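Local coordinates for protein 401aa long hypothetical glucose-1-phosphate thymidylyltransferase (Sulfolobus tokodaii, PDB 2GGO) that works as a bifunctional enzyme in making UDP-N-acetylglucosamine and UDP-N-acetylgalactosamine, and probably also joins glucose 1-phosphate to dTTP or UTP, at residues E15-T18 with H19-K23; V341-G345 with K346-S350. All coordinates share one frame; numbering follows the deposited sequence.

How the contacts relate
Both contacts fold a short piece of chain back on itself, but they illustrate different ways of doing so. Contact 1 closes an irregular loop of the nucleotidyltransferase domain with one backbone bond, two waters and a histidine resting on a proline. Contact 2 is a tight two-stranded hairpin that reaches out from the hexapeptide-repeat part and is held mainly by backbone bonds. The centres of contacts 1 and 2 lie about 16 Å apart. The nearest atoms of contact 1 and contact 2 are about 6 Å apart, without touching. Contact 1 is the more enclosed, with none of its touching residues exposed, whereas the hairpin's turn is exposed. Both come near Glu12: Glu15 in contact 1 and Lys344 in contact 2.

Contact 1: E15-T18 with H19-K23; sequences EPIT and HTRPK
His19 folds back over Pro16, its backbone N donating to Pro16 O at 3.1 Å and its ring lying across the proline. The donor stands well above the plane of that carbonyl, not on a lone pair. With CG anti to the carbonyl carbon (chi1 -75°), the ring is brought back so that Pro16 CA sits over the centre of one face, 3.9 Å from the centroid, in a CH-pi contact. The side chains of Glu15 and His19 cross at about a right angle, carboxylate and imidazole planes 50° apart, and Glu15 OE1 comes obliquely to 3.6 Å from His19 NE2. Beyond the loop, His19 ND1 accepts a hydrogen bond from the backbone N of Ala379 and the ring meets Tyr395 edge-to-face, so this one residue ties the loop to the hexapeptide-repeat part. Replacing His19 by alanine is likely to leave the Ala379 amide without its acceptor and to take away the ring that Pro16 CA packs against.

The stretch belongs to the signature sequence of sugar nucleotidyltransferases, in which a glycine-rich nucleotide-binding loop runs on to a Pro-Lys pair, here Pro22 and Lys23. Thr20 is linked back to Pro16 by water 1, which donates to Thr20 OG1 at 2.9 Å and also to Pro16 O, giving that carbonyl a second donor. Arg21 O lies 3.2 Å from Thr18 CA in a CA-H...O contact, while water 2 donates to Thr18 O at 2.9 Å and, weakly, to Arg21 O. The Arg21 guanidinium leaves for salt bridges with Glu302 and Glu319, the latter also hydrogen-bonded to Thr20 OG1. Lys23 meets the turn through its aliphatic root, CB lying 4.2 Å from Thr18 CG2, while Thr18 OG1 is hydrogen-bonded to Gly11 O.

Contact 2: V341-G345 with K346-S350; sequences VNVKG and KRISS
Val341 and Ile348 form a hydrogen-bonded antiparallel pair, with Ile348 N to Val341 O at 2.7 Å, nearly straight at 174°, and Val341 N to Ile348 O at 2.8 Å. Nearer the turn, Val343 N donates to Lys346 O at 2.8 Å, whereas the return bond from Lys346 N to Val343 O is longer, 3.2 Å, and comes from well above the carbonyl plane. Lys344 and Gly345 occupy the corners of a type I' turn, so this is a two-residue beta hairpin; the positive phi of Gly345 suits glycine.

Asn342 and Arg347, the non-hydrogen-bonded pair, put their side chains on one face, amide and guanidinium planes 59° apart, with Asn342 ND2 hydrogen-bonded to Asp392 OD2. On the other face Ile348 sets CG1 between its backbone N and carbonyl carbon (chi1 70°), and its CD1 meets Val343 CG2 at 4.0 Å. Trp213 of helix 212-225 touches Val341 and Ile348 there.

The chemistry thus divides the hairpin: backbone bonds fix its shape, Val341 and Ile348 pack against Trp213, and the face of Asn342 and Arg347 is polar.

Contact 1: E15-T18 with H19-K23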
ATOM      1  N   GLU A  15       3.367  -5.731   7.515  1.00 25.70           N
ATOM      2  CA  GLU A  15       3.907  -7.091   7.534  1.00 27.47           C
ATOM      3  C   GLU A  15       2.873  -8.142   7.089  1.00 27.36           C
ATOM      4  O   GLU A  15       1.685  -7.983   7.290  1.00 28.82           O
ATOM      5  CB  GLU A  15       4.397  -7.398   8.910  1.00 26.44           C
ATOM      6  CG  GLU A  15       5.557  -6.464   9.204  1.00 30.45           C
ATOM      7  CD  GLU A  15       6.105  -6.656  10.590  1.00 35.63           C
ATOM      8  OE1 GLU A  15       5.659  -7.585  11.276  1.00 39.49           O
ATOM      9  OE2 GLU A  15       6.998  -5.879  10.986  1.00 38.06           O
ATOM     10  N   PRO A  16       3.326  -9.235   6.475  1.00 27.35           N
ATOM     11  CA  PRO A  16       4.654  -9.599   6.134  1.00 25.71           C
ATOM     12  C   PRO A  16       5.174  -9.002   4.843  1.00 24.83           C
ATOM     13  O   PRO A  16       6.289  -9.287   4.480  1.00 25.65           O
ATOM     14  CB  PRO A  16       4.547 -11.138   5.992  1.00 25.31           C
ATOM     15  CG  PRO A  16       3.187 -11.360   5.516  1.00 25.87           C
ATOM     16  CD  PRO A  16       2.347 -10.264   6.074  1.00 26.83           C
ATOM     17  N   ILE A  17       4.379  -8.222   4.114  1.00 24.46           N
ATOM     18  CA  ILE A  17       4.872  -7.666   2.858  1.00 24.33           C
ATOM     19  C   ILE A  17       6.140  -6.838   3.104  1.00 25.29           C
ATOM     20  O   ILE A  17       7.044  -6.838   2.256  1.00 24.03           O
ATOM     21  CB  ILE A  17       3.827  -6.804   2.140  1.00 24.43           C
ATOM     22  CG1 ILE A  17       2.673  -7.638   1.571  1.00 23.15           C
ATOM     23  CG2 ILE A  17       4.526  -5.961   1.003  1.00 24.62           C
ATOM     24  CD1 ILE A  17       2.174  -8.815   2.478  1.00 23.34           C
ATOM     25  N   THR A  18       6.215  -6.174   4.268  1.00 24.46           N
ATOM     26  CA  THR A  18       7.357  -5.286   4.586  1.00 25.68           C
ATOM     27  C   THR A  18       8.565  -5.989   5.197  1.00 26.86           C
ATOM     28  O   THR A  18       9.549  -5.341   5.574  1.00 28.35           O
ATOM     29  CB  THR A  18       6.960  -4.101   5.514  1.00 26.13           C
ATOM     30  OG1 THR A  18       6.241  -4.614   6.634  1.00 26.90           O
ATOM     31  CG2 THR A  18       6.102  -3.133   4.774  1.00 24.04           C
ATOM     32  N   HIS A  19       8.528  -7.315   5.282  1.00 26.03           N
ATOM     33  CA  HIS A  19       9.689  -8.019   5.708  1.00 24.28           C
ATOM     34  C   HIS A  19      10.804  -7.931   4.697  1.00 24.35           C
ATOM     35  O   HIS A  19      11.970  -8.086   5.052  1.00 23.42           O
ATOM     36  CB  HIS A  19       9.334  -9.489   5.906  1.00 23.04           C
ATOM     37  CG  HIS A  19       8.557  -9.755   7.136  1.00 21.97           C
ATOM     38  ND1 HIS A  19       7.953 -10.970   7.363  1.00 14.60           N
ATOM     39  CD2 HIS A  19       8.315  -9.001   8.235  1.00 21.97           C
ATOM     40  CE1 HIS A  19       7.388 -10.957   8.560  1.00 19.81           C
ATOM     41  NE2 HIS A  19       7.567  -9.769   9.094  1.00 18.11           N
ATOM     42  N   THR A  20      10.468  -7.735   3.422  1.00 23.63           N
ATOM     43  CA  THR A  20      11.487  -7.739   2.407  1.00 24.85           C
ATOM     44  C   THR A  20      11.561  -6.454   1.546  1.00 26.33           C
ATOM     45  O   THR A  20      12.470  -6.312   0.724  1.00 28.61           O
ATOM     46  CB  THR A  20      11.299  -8.895   1.463  1.00 25.30           C
ATOM     47  OG1 THR A  20      10.022  -8.738   0.875  1.00 21.05           O
ATOM     48  CG2 THR A  20      11.382 -10.261   2.230  1.00 23.26           C
ATOM     49  N   ARG A  21      10.623  -5.531   1.704  1.00 27.23           N
ATOM     50  CA  ARG A  21      10.621  -4.292   0.898  1.00 27.91           C
ATOM     51  C   ARG A  21      10.008  -3.181   1.770  1.00 28.33           C
ATOM     52  O   ARG A  21       9.233  -3.489   2.679  1.00 29.69           O
ATOM     53  CB  ARG A  21       9.866  -4.492  -0.426  1.00 28.01           C
ATOM     54  CG  ARG A  21       8.368  -4.247  -0.357  1.00 28.24           C
ATOM     55  CD  ARG A  21       7.753  -4.255  -1.752  1.00 31.95           C
ATOM     56  NE  ARG A  21       7.710  -5.624  -2.290  1.00 33.37           N
ATOM     57  CZ  ARG A  21       7.653  -5.945  -3.571  1.00 35.38           C
ATOM     58  NH1 ARG A  21       7.597  -5.015  -4.509  1.00 37.54           N
ATOM     59  NH2 ARG A  21       7.636  -7.221  -3.926  1.00 33.91           N
ATOM     60  N   PRO A  22      10.439  -1.900   1.603  1.00 27.43           N
ATOM     61  CA  PRO A  22       9.814  -0.789   2.359  1.00 26.84           C
ATOM     62  C   PRO A  22       8.427  -0.558   1.842  1.00 26.30           C
ATOM     63  O   PRO A  22       8.187  -0.838   0.679  1.00 26.37           O
ATOM     64  CB  PRO A  22      10.725   0.436   2.062  1.00 27.08           C
ATOM     65  CG  PRO A  22      11.945  -0.114   1.395  1.00 27.21           C
ATOM     66  CD  PRO A  22      11.566  -1.443   0.775  1.00 27.34           C
ATOM     67  N   LYS A  23       7.483  -0.104   2.657  1.00 26.82           N
ATOM     68  CA  LYS A  23       6.122   0.053   2.082  1.00 28.46           C
ATOM     69  C   LYS A  23       6.005   0.893   0.830  1.00 28.43           C
ATOM     70  O   LYS A  23       5.039   0.744   0.091  1.00 27.43           O
ATOM     71  CB  LYS A  23       5.099   0.570   3.076  1.00 29.94           C
ATOM     72  CG  LYS A  23       5.720   1.111   4.329  1.00 36.08           C
ATOM     73  CD  LYS A  23       5.157   2.504   4.646  1.00 42.38           C
ATOM     74  CE  LYS A  23       6.026   3.212   5.717  1.00 48.21           C
ATOM     75  NZ  LYS A  23       5.198   4.040   6.665  1.00 49.29           N
TER
HETATM   76  O   HOH W   1       7.932 -10.074   2.305  1.00 14.27           O
HETATM   77  O   HOH W   2      10.823  -2.827   4.794  1.00 44.95           O

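Contact 2: V341-G345 with K346-S350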
ATOM      1  N   VAL A 341      -7.334 -10.023  11.875  1.00 31.35           N
ATOM      2  CA  VAL A 341      -5.920 -10.079  11.513  1.00 31.30           C
ATOM      3  C   VAL A 341      -5.129  -9.457  12.665  1.00 32.64           C
ATOM      4  O   VAL A 341      -5.550  -8.453  13.232  1.00 32.55           O
ATOM      5  CB  VAL A 341      -5.675  -9.315  10.176  1.00 31.13           C
ATOM      6  CG1 VAL A 341      -4.240  -9.445   9.708  1.00 28.96           C
ATOM      7  CG2 VAL A 341      -6.643  -9.778   9.104  1.00 28.04           C
ATOM      8  N   ASN A 342      -4.006 -10.056  13.041  1.00 33.00           N
ATOM      9  CA  ASN A 342      -3.143  -9.453  14.016  1.00 33.98           C
ATOM     10  C   ASN A 342      -2.351  -8.423  13.305  1.00 34.78           C
ATOM     11  O   ASN A 342      -1.694  -8.735  12.317  1.00 34.78           O
ATOM     12  CB  ASN A 342      -2.223 -10.484  14.619  1.00 33.66           C
ATOM     13  CG  ASN A 342      -2.992 -11.575  15.297  1.00 36.41           C
ATOM     14  OD1 ASN A 342      -3.950 -11.302  16.030  1.00 35.90           O
ATOM     15  ND2 ASN A 342      -2.607 -12.824  15.056  1.00 36.78           N
ATOM     16  N   VAL A 343      -2.454  -7.183  13.767  1.00 35.67           N
ATOM     17  CA  VAL A 343      -1.708  -6.081  13.164  1.00 37.98           C
ATOM     18  C   VAL A 343      -1.013  -5.325  14.290  1.00 39.57           C
ATOM     19  O   VAL A 343      -1.682  -4.751  15.144  1.00 40.59           O
ATOM     20  CB  VAL A 343      -2.613  -5.139  12.289  1.00 38.18           C
ATOM     21  CG1 VAL A 343      -1.793  -3.959  11.740  1.00 37.85           C
ATOM     22  CG2 VAL A 343      -3.291  -5.877  11.103  1.00 36.97           C
ATOM     23  N   LYS A 344       0.326  -5.350  14.288  1.00 41.57           N
ATOM     24  CA  LYS A 344       1.167  -4.842  15.408  1.00 43.08           C
ATOM     25  C   LYS A 344       0.704  -5.333  16.771  1.00 43.62           C
ATOM     26  O   LYS A 344       0.460  -4.519  17.677  1.00 43.49           O
ATOM     27  CB  LYS A 344       1.175  -3.321  15.457  1.00 43.49           C
ATOM     28  CG  LYS A 344       1.818  -2.661  14.283  1.00 45.86           C
ATOM     29  CD  LYS A 344       2.028  -1.204  14.608  1.00 49.53           C
ATOM     30  CE  LYS A 344       2.802  -1.071  15.929  1.00 50.41           C
ATOM     31  NZ  LYS A 344       3.695   0.110  15.893  1.00 48.62           N
ATOM     32  N   GLY A 345       0.540  -6.644  16.904  1.00 44.04           N
ATOM     33  CA  GLY A 345       0.115  -7.238  18.168  1.00 45.19           C
ATOM     34  C   GLY A 345      -1.304  -6.947  18.646  1.00 46.17           C
ATOM     35  O   GLY A 345      -1.596  -7.147  19.831  1.00 46.86           O
ATOM     36  N   LYS A 346      -2.188  -6.484  17.756  1.00 46.33           N
ATOM     37  CA  LYS A 346      -3.621  -6.384  18.087  1.00 46.64           C
ATOM     38  C   LYS A 346      -4.505  -7.138  17.092  1.00 45.60           C
ATOM     39  O   LYS A 346      -4.274  -7.046  15.901  1.00 45.97           O
ATOM     40  CB  LYS A 346      -4.058  -4.923  18.167  1.00 47.08           C
ATOM     41  CG  LYS A 346      -3.641  -4.236  19.473  1.00 51.27           C
ATOM     42  CD  LYS A 346      -4.333  -2.887  19.600  1.00 56.24           C
ATOM     43  CE  LYS A 346      -5.836  -3.070  19.867  1.00 58.70           C
ATOM     44  NZ  LYS A 346      -6.678  -2.126  19.051  1.00 60.74           N
ATOM     45  N   ARG A 347      -5.508  -7.870  17.584  1.00 44.87           N
ATOM     46  CA  ARG A 347      -6.463  -8.576  16.712  1.00 44.21           C
ATOM     47  C   ARG A 347      -7.456  -7.608  16.136  1.00 42.82           C
ATOM     48  O   ARG A 347      -8.360  -7.199  16.827  1.00 44.40           O
ATOM     49  CB  ARG A 347      -7.335  -9.532  17.504  1.00 44.77           C
ATOM     50  CG  ARG A 347      -6.699 -10.739  18.057  1.00 47.24           C
ATOM     51  CD  ARG A 347      -6.457 -11.753  16.976  1.00 52.86           C
ATOM     52  NE  ARG A 347      -7.651 -12.367  16.409  1.00 53.32           N
ATOM     53  CZ  ARG A 347      -7.606 -13.157  15.341  1.00 53.27           C
ATOM     54  NH1 ARG A 347      -6.447 -13.395  14.730  1.00 51.15           N
ATOM     55  NH2 ARG A 347      -8.721 -13.696  14.874  1.00 54.89           N
ATOM     56  N   ILE A 348      -7.375  -7.251  14.879  1.00 40.99           N
ATOM     57  CA  ILE A 348      -8.339  -6.279  14.429  1.00 39.55           C
ATOM     58  C   ILE A 348      -9.135  -6.813  13.265  1.00 38.54           C
ATOM     59  O   ILE A 348      -8.648  -7.669  12.534  1.00 37.31           O
ATOM     60  CB  ILE A 348      -7.669  -4.937  14.074  1.00 40.41           C
ATOM     61  CG1 ILE A 348      -6.823  -5.064  12.817  1.00 40.51           C
ATOM     62  CG2 ILE A 348      -6.789  -4.401  15.257  1.00 41.20           C
ATOM     63  CD1 ILE A 348      -6.491  -3.759  12.221  1.00 39.84           C
ATOM     64  N   SER A 349     -10.342  -6.293  13.087  1.00 36.61           N
ATOM     65  CA  SER A 349     -11.157  -6.757  12.030  1.00 36.39           C
ATOM     66  C   SER A 349     -10.788  -6.102  10.777  1.00 35.73           C
ATOM     67  O   SER A 349     -10.561  -4.914  10.735  1.00 35.41           O
ATOM     68  CB  SER A 349     -12.619  -6.451  12.224  1.00 37.01           C
ATOM     69  OG  SER A 349     -13.251  -6.556  10.933  1.00 39.42           O
ATOM     70  N   SER A 350     -10.851  -6.876   9.713  1.00 34.85           N
ATOM     71  CA  SER A 350     -10.487  -6.390   8.431  1.00 33.62           C
ATOM     72  C   SER A 350     -11.648  -5.687   7.777  1.00 33.76           C
ATOM     73  O   SER A 350     -11.490  -5.050   6.738  1.00 33.28           O
ATOM     74  CB  SER A 350     -10.109  -7.594   7.577  1.00 32.46           C
ATOM     75  OG  SER A 350     -11.275  -8.322   7.282  1.00 31.41           O
TER